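Local atomic coordinates of Epf (Streptococcus pyogenes, PDB entry 4ES8), a protein that acts as a cell surface adhesin, binding to cells through an N-terminal domain that contains a carbohydrate-binding module. Residues D23-F28 / K106-D111. Sequence-based numbering, arbitrary orientation. Where two conformers were deposited one is given.
Sequences DDLMNF and KSLIKD. With GOL (glycerol), chain C.
Lys106 N donates to Leu25 O in a bond of 2.7 Å, the one direct hydrogen bond between 23-28 and 106-111. It is nearly straight at the proton (168°). Asn27 pairs with Asn104 through the backbone two residues further along, so the bond continues the antiparallel pairing of 26-27 with strand 97-105 just past that strand's end.

The aliphatic part of Lys106 does most of the touching. The bend at chi2 (-71°) turns CD toward Asn27, and the CD-CE part crosses that side chain at about a right angle, CE lying 3.6 Å from Asn27 CG; the bend at chi4 (66°) then sets NZ toward water and glycerol. Asn27 ND2 is held by Asp37. Apolar contact is slighter: Leu25 CD1 meets Leu108 CD2 at 4.0 Å, while Leu108 also rests on Phe178 and Thr180 of strand 172-180.

Water and glycerol, the latter probably from the crystallisation liquor, join the amine to the backbone. Lys106 NZ donates to a water 2.8 Å away that lies within hydrogen-bonding distance of Asp24 O and Met26 O, and to glycerol O1 at 2.9 Å; glycerol O3 takes the Phe28 N-H at 2.8 Å.

This short, weakly bonded strand pairs antiparallel beside strand 97-105, while Leu25 bonds through the backbone to Ile211 of strand 202-213, bridging the two antiparallel sheets of a β-sandwich, consistent with the domain's carbohydrate-binding module.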
ATOM      1  N   ASP A  23     -11.509  -0.008   0.165  1.00 11.07           N
ATOM      2  CA  ASP A  23     -11.352  -1.370   0.691  1.00 10.22           C
ATOM      3  C   ASP A  23     -10.138  -1.501   1.593  1.00 13.28           C
ATOM      4  O   ASP A  23      -9.083  -0.882   1.334  1.00 12.00           O
ATOM      5  CB  ASP A  23     -11.129  -2.337  -0.491  1.00 11.68           C
ATOM      6  CG  ASP A  23     -12.317  -2.571  -1.406  1.00 20.12           C
ATOM      7  OD1 ASP A  23     -13.432  -2.188  -1.032  1.00 20.88           O
ATOM      8  OD2 ASP A  23     -12.116  -3.136  -2.491  1.00 28.99           O
ATOM      9  N   ASP A  24     -10.257  -2.333   2.637  1.00 11.06           N
ATOM     10  CA  ASP A  24      -9.083  -2.637   3.468  0.50 10.36           C
ATOM     11  C   ASP A  24      -8.279  -3.643   2.660  1.00 13.26           C
ATOM     12  O   ASP A  24      -8.851  -4.644   2.188  1.00 14.22           O
ATOM     13  CB  ASP A  24      -9.474  -3.194   4.856  0.50 11.74           C
ATOM     14  CG  ASP A  24      -8.344  -3.726   5.743  0.50 17.84           C
ATOM     15  OD1 ASP A  24      -7.149  -3.483   5.425  0.50 13.81           O
ATOM     16  OD2 ASP A  24      -8.653  -4.359   6.768  0.50 22.25           O
ATOM     17  N   LEU A  25      -6.981  -3.399   2.496  1.00  7.78           N
ATOM     18  CA  LEU A  25      -6.168  -4.291   1.676  1.00  6.81           C
ATOM     19  C   LEU A  25      -5.192  -5.151   2.457  1.00  9.84           C
ATOM     20  O   LEU A  25      -4.242  -5.699   1.859  1.00  9.69           O
ATOM     21  CB  LEU A  25      -5.418  -3.469   0.617  1.00  7.52           C
ATOM     22  CG  LEU A  25      -6.312  -2.637  -0.299  1.00 11.29           C
ATOM     23  CD1 LEU A  25      -5.451  -1.711  -1.196  1.00 11.47           C
ATOM     24  CD2 LEU A  25      -7.264  -3.546  -1.142  1.00 14.25           C
ATOM     25  N   MET A  26      -5.423  -5.327   3.774  1.00  7.68           N
ATOM     26  CA  MET A  26      -4.615  -6.241   4.576  0.50  7.11           C
ATOM     27  C   MET A  26      -4.883  -7.664   4.188  1.00 10.54           C
ATOM     28  O   MET A  26      -6.016  -7.964   3.759  1.00 10.52           O
ATOM     29  CB  MET A  26      -4.994  -6.104   6.053  0.50  8.19           C
ATOM     30  CG  MET A  26      -4.441  -4.899   6.698  0.50  9.90           C
ATOM     31  SD  MET A  26      -2.648  -4.691   6.574  0.50 11.74           S
ATOM     32  CE  MET A  26      -2.123  -6.088   7.285  0.50  9.78           C
ATOM     33  N   ASN A  27      -3.914  -8.555   4.354  1.00  7.22           N
ATOM     34  CA  ASN A  27      -4.144  -9.980   4.155  1.00  6.68           C
ATOM     35  C   ASN A  27      -3.604 -10.664   5.408  1.00  9.55           C
ATOM     36  O   ASN A  27      -2.506 -11.259   5.387  1.00  8.82           O
ATOM     37  CB  ASN A  27      -3.568 -10.539   2.859  1.00  8.62           C
ATOM     38  CG  ASN A  27      -4.140 -11.922   2.557  1.00 13.84           C
ATOM     39  OD1 ASN A  27      -5.063 -12.410   3.245  1.00 11.27           O
ATOM     40  ND2 ASN A  27      -3.630 -12.553   1.509  1.00 14.88           N
ATOM     41  N   PHE A  28      -4.350 -10.523   6.525  1.00  8.77           N
ATOM     42  CA  PHE A  28      -3.928 -11.032   7.824  1.00  8.55           C
ATOM     43  C   PHE A  28      -4.998 -11.977   8.373  1.00 10.98           C
ATOM     44  O   PHE A  28      -6.014 -11.501   8.896  1.00  9.99           O
ATOM     45  CB  PHE A  28      -3.655  -9.858   8.801  1.00  8.92           C
ATOM     46  CG  PHE A  28      -3.236 -10.295  10.184  1.00  8.31           C
ATOM     47  CD1 PHE A  28      -1.914 -10.622  10.460  1.00 10.62           C
ATOM     48  CD2 PHE A  28      -4.158 -10.344  11.225  1.00 10.00           C
ATOM     49  CE1 PHE A  28      -1.523 -11.018  11.756  1.00 11.05           C
ATOM     50  CE2 PHE A  28      -3.766 -10.734  12.511  1.00 12.38           C
ATOM     51  CZ  PHE A  28      -2.450 -11.072  12.769  1.00 10.54           C
ATOM     52  N   LYS A 106      -2.821  -7.307   0.258  1.00  7.27           N
ATOM     53  CA  LYS A 106      -3.266  -7.824  -1.019  1.00  7.76           C
ATOM     54  C   LYS A 106      -2.414  -7.149  -2.115  1.00 10.28           C
ATOM     55  O   LYS A 106      -1.544  -6.299  -1.816  1.00  9.25           O
ATOM     56  CB  LYS A 106      -4.765  -7.515  -1.227  1.00  8.48           C
ATOM     57  CG  LYS A 106      -5.705  -8.067  -0.143  1.00 11.57           C
ATOM     58  CD  LYS A 106      -5.858  -9.564  -0.182  1.00 19.01           C
ATOM     59  CE  LYS A 106      -6.795 -10.072   0.913  1.00 17.41           C
ATOM     60  NZ  LYS A 106      -8.211  -9.600   0.708  1.00 18.27           N
ATOM     61  N   SER A 107      -2.677  -7.482  -3.384  1.00  9.17           N
ATOM     62  CA  SER A 107      -1.916  -6.904  -4.487  0.50  9.02           C
ATOM     63  C   SER A 107      -2.143  -5.401  -4.578  1.00 11.35           C
ATOM     64  O   SER A 107      -3.297  -4.939  -4.700  1.00 13.04           O
ATOM     65  CB  SER A 107      -2.301  -7.570  -5.805  0.50 10.03           C
ATOM     66  OG  SER A 107      -1.401  -7.179  -6.830  0.50  9.23           O
ATOM     67  N   LEU A 108      -1.032  -4.637  -4.515  1.00  8.07           N
ATOM     68  CA  LEU A 108      -1.116  -3.181  -4.589  1.00  7.58           C
ATOM     69  C   LEU A 108      -0.842  -2.715  -6.020  1.00  9.76           C
ATOM     70  O   LEU A 108      -0.279  -3.472  -6.823  1.00 10.72           O
ATOM     71  CB  LEU A 108      -0.115  -2.524  -3.601  1.00  6.99           C
ATOM     72  CG  LEU A 108      -0.190  -3.014  -2.134  1.00  8.66           C
ATOM     73  CD1 LEU A 108       0.803  -2.271  -1.268  1.00  9.68           C
ATOM     74  CD2 LEU A 108      -1.607  -2.871  -1.568  1.00 10.57           C
ATOM     75  N   ILE A 109      -1.262  -1.492  -6.339  1.00  7.31           N
ATOM     76  CA  ILE A 109      -1.034  -0.896  -7.655  1.00  7.41           C
ATOM     77  C   ILE A 109       0.263  -0.113  -7.609  1.00  9.55           C
ATOM     78  O   ILE A 109       0.533   0.593  -6.637  1.00  9.50           O
ATOM     79  CB  ILE A 109      -2.234   0.000  -8.067  1.00  9.98           C
ATOM     80  CG1 ILE A 109      -3.486  -0.884  -8.266  1.00  9.48           C
ATOM     81  CG2 ILE A 109      -1.932   0.800  -9.364  1.00 11.57           C
ATOM     82  CD1 ILE A 109      -4.800  -0.075  -8.335  1.00 11.56           C
ATOM     83  N   LYS A 110       1.061  -0.216  -8.686  1.00  9.71           N
ATOM     84  CA  LYS A 110       2.322   0.527  -8.781  1.00  8.79           C
ATOM     85  C   LYS A 110       2.043   2.026  -8.763  1.00 10.73           C
ATOM     86  O   LYS A 110       1.127   2.493  -9.452  1.00  9.95           O
ATOM     87  CB  LYS A 110       3.029   0.160 -10.096  1.00 10.21           C
ATOM     88  CG  LYS A 110       4.408   0.828 -10.261  1.00 15.42           C
ATOM     89  CD  LYS A 110       5.139   0.401 -11.542  1.00 19.69           C
ATOM     90  CE  LYS A 110       4.549   1.018 -12.797  1.00 34.21           C
ATOM     91  NZ  LYS A 110       5.377   0.717 -14.006  1.00 38.70           N
ATOM     92  N   ASP A 111       2.830   2.773  -7.971  1.00  7.85           N
ATOM     93  CA  ASP A 111       2.795   4.228  -7.931  1.00  8.93           C
ATOM     94  C   ASP A 111       1.489   4.791  -7.330  1.00 14.17           C
ATOM     95  O   ASP A 111       1.123   5.922  -7.607  1.00 17.02           O
ATOM     96  CB  ASP A 111       3.061   4.814  -9.335  1.00 10.65           C
ATOM     97  CG  ASP A 111       3.492   6.259  -9.382  1.00 16.13           C
ATOM     98  OD1 ASP A 111       4.308   6.666  -8.525  1.00 11.67           O
ATOM     99  OD2 ASP A 111       3.069   6.966 -10.317  1.00 16.51           O
TER
HETATM  100  C1  GOL C 501      -8.389 -10.737   4.114  1.00 16.17           C
HETATM  101  O1  GOL C 501      -9.431 -10.616   3.113  1.00 14.87           O
HETATM  102  C2  GOL C 501      -8.997 -10.536   5.498  1.00 16.05           C
HETATM  103  O2  GOL C 501      -9.734  -9.321   5.559  1.00 19.52           O
HETATM  104  C3  GOL C 501      -7.895 -10.577   6.558  1.00 15.99           C
HETATM  105  O3  GOL C 501      -6.983  -9.474   6.417  1.00 14.46           O
HETATM  106  O   HOH W   1      -9.794  -6.523   0.638  1.00 31.45           O
HETATM  107  O   HOH W   2      -8.148  -7.271   2.214  1.00 42.31           O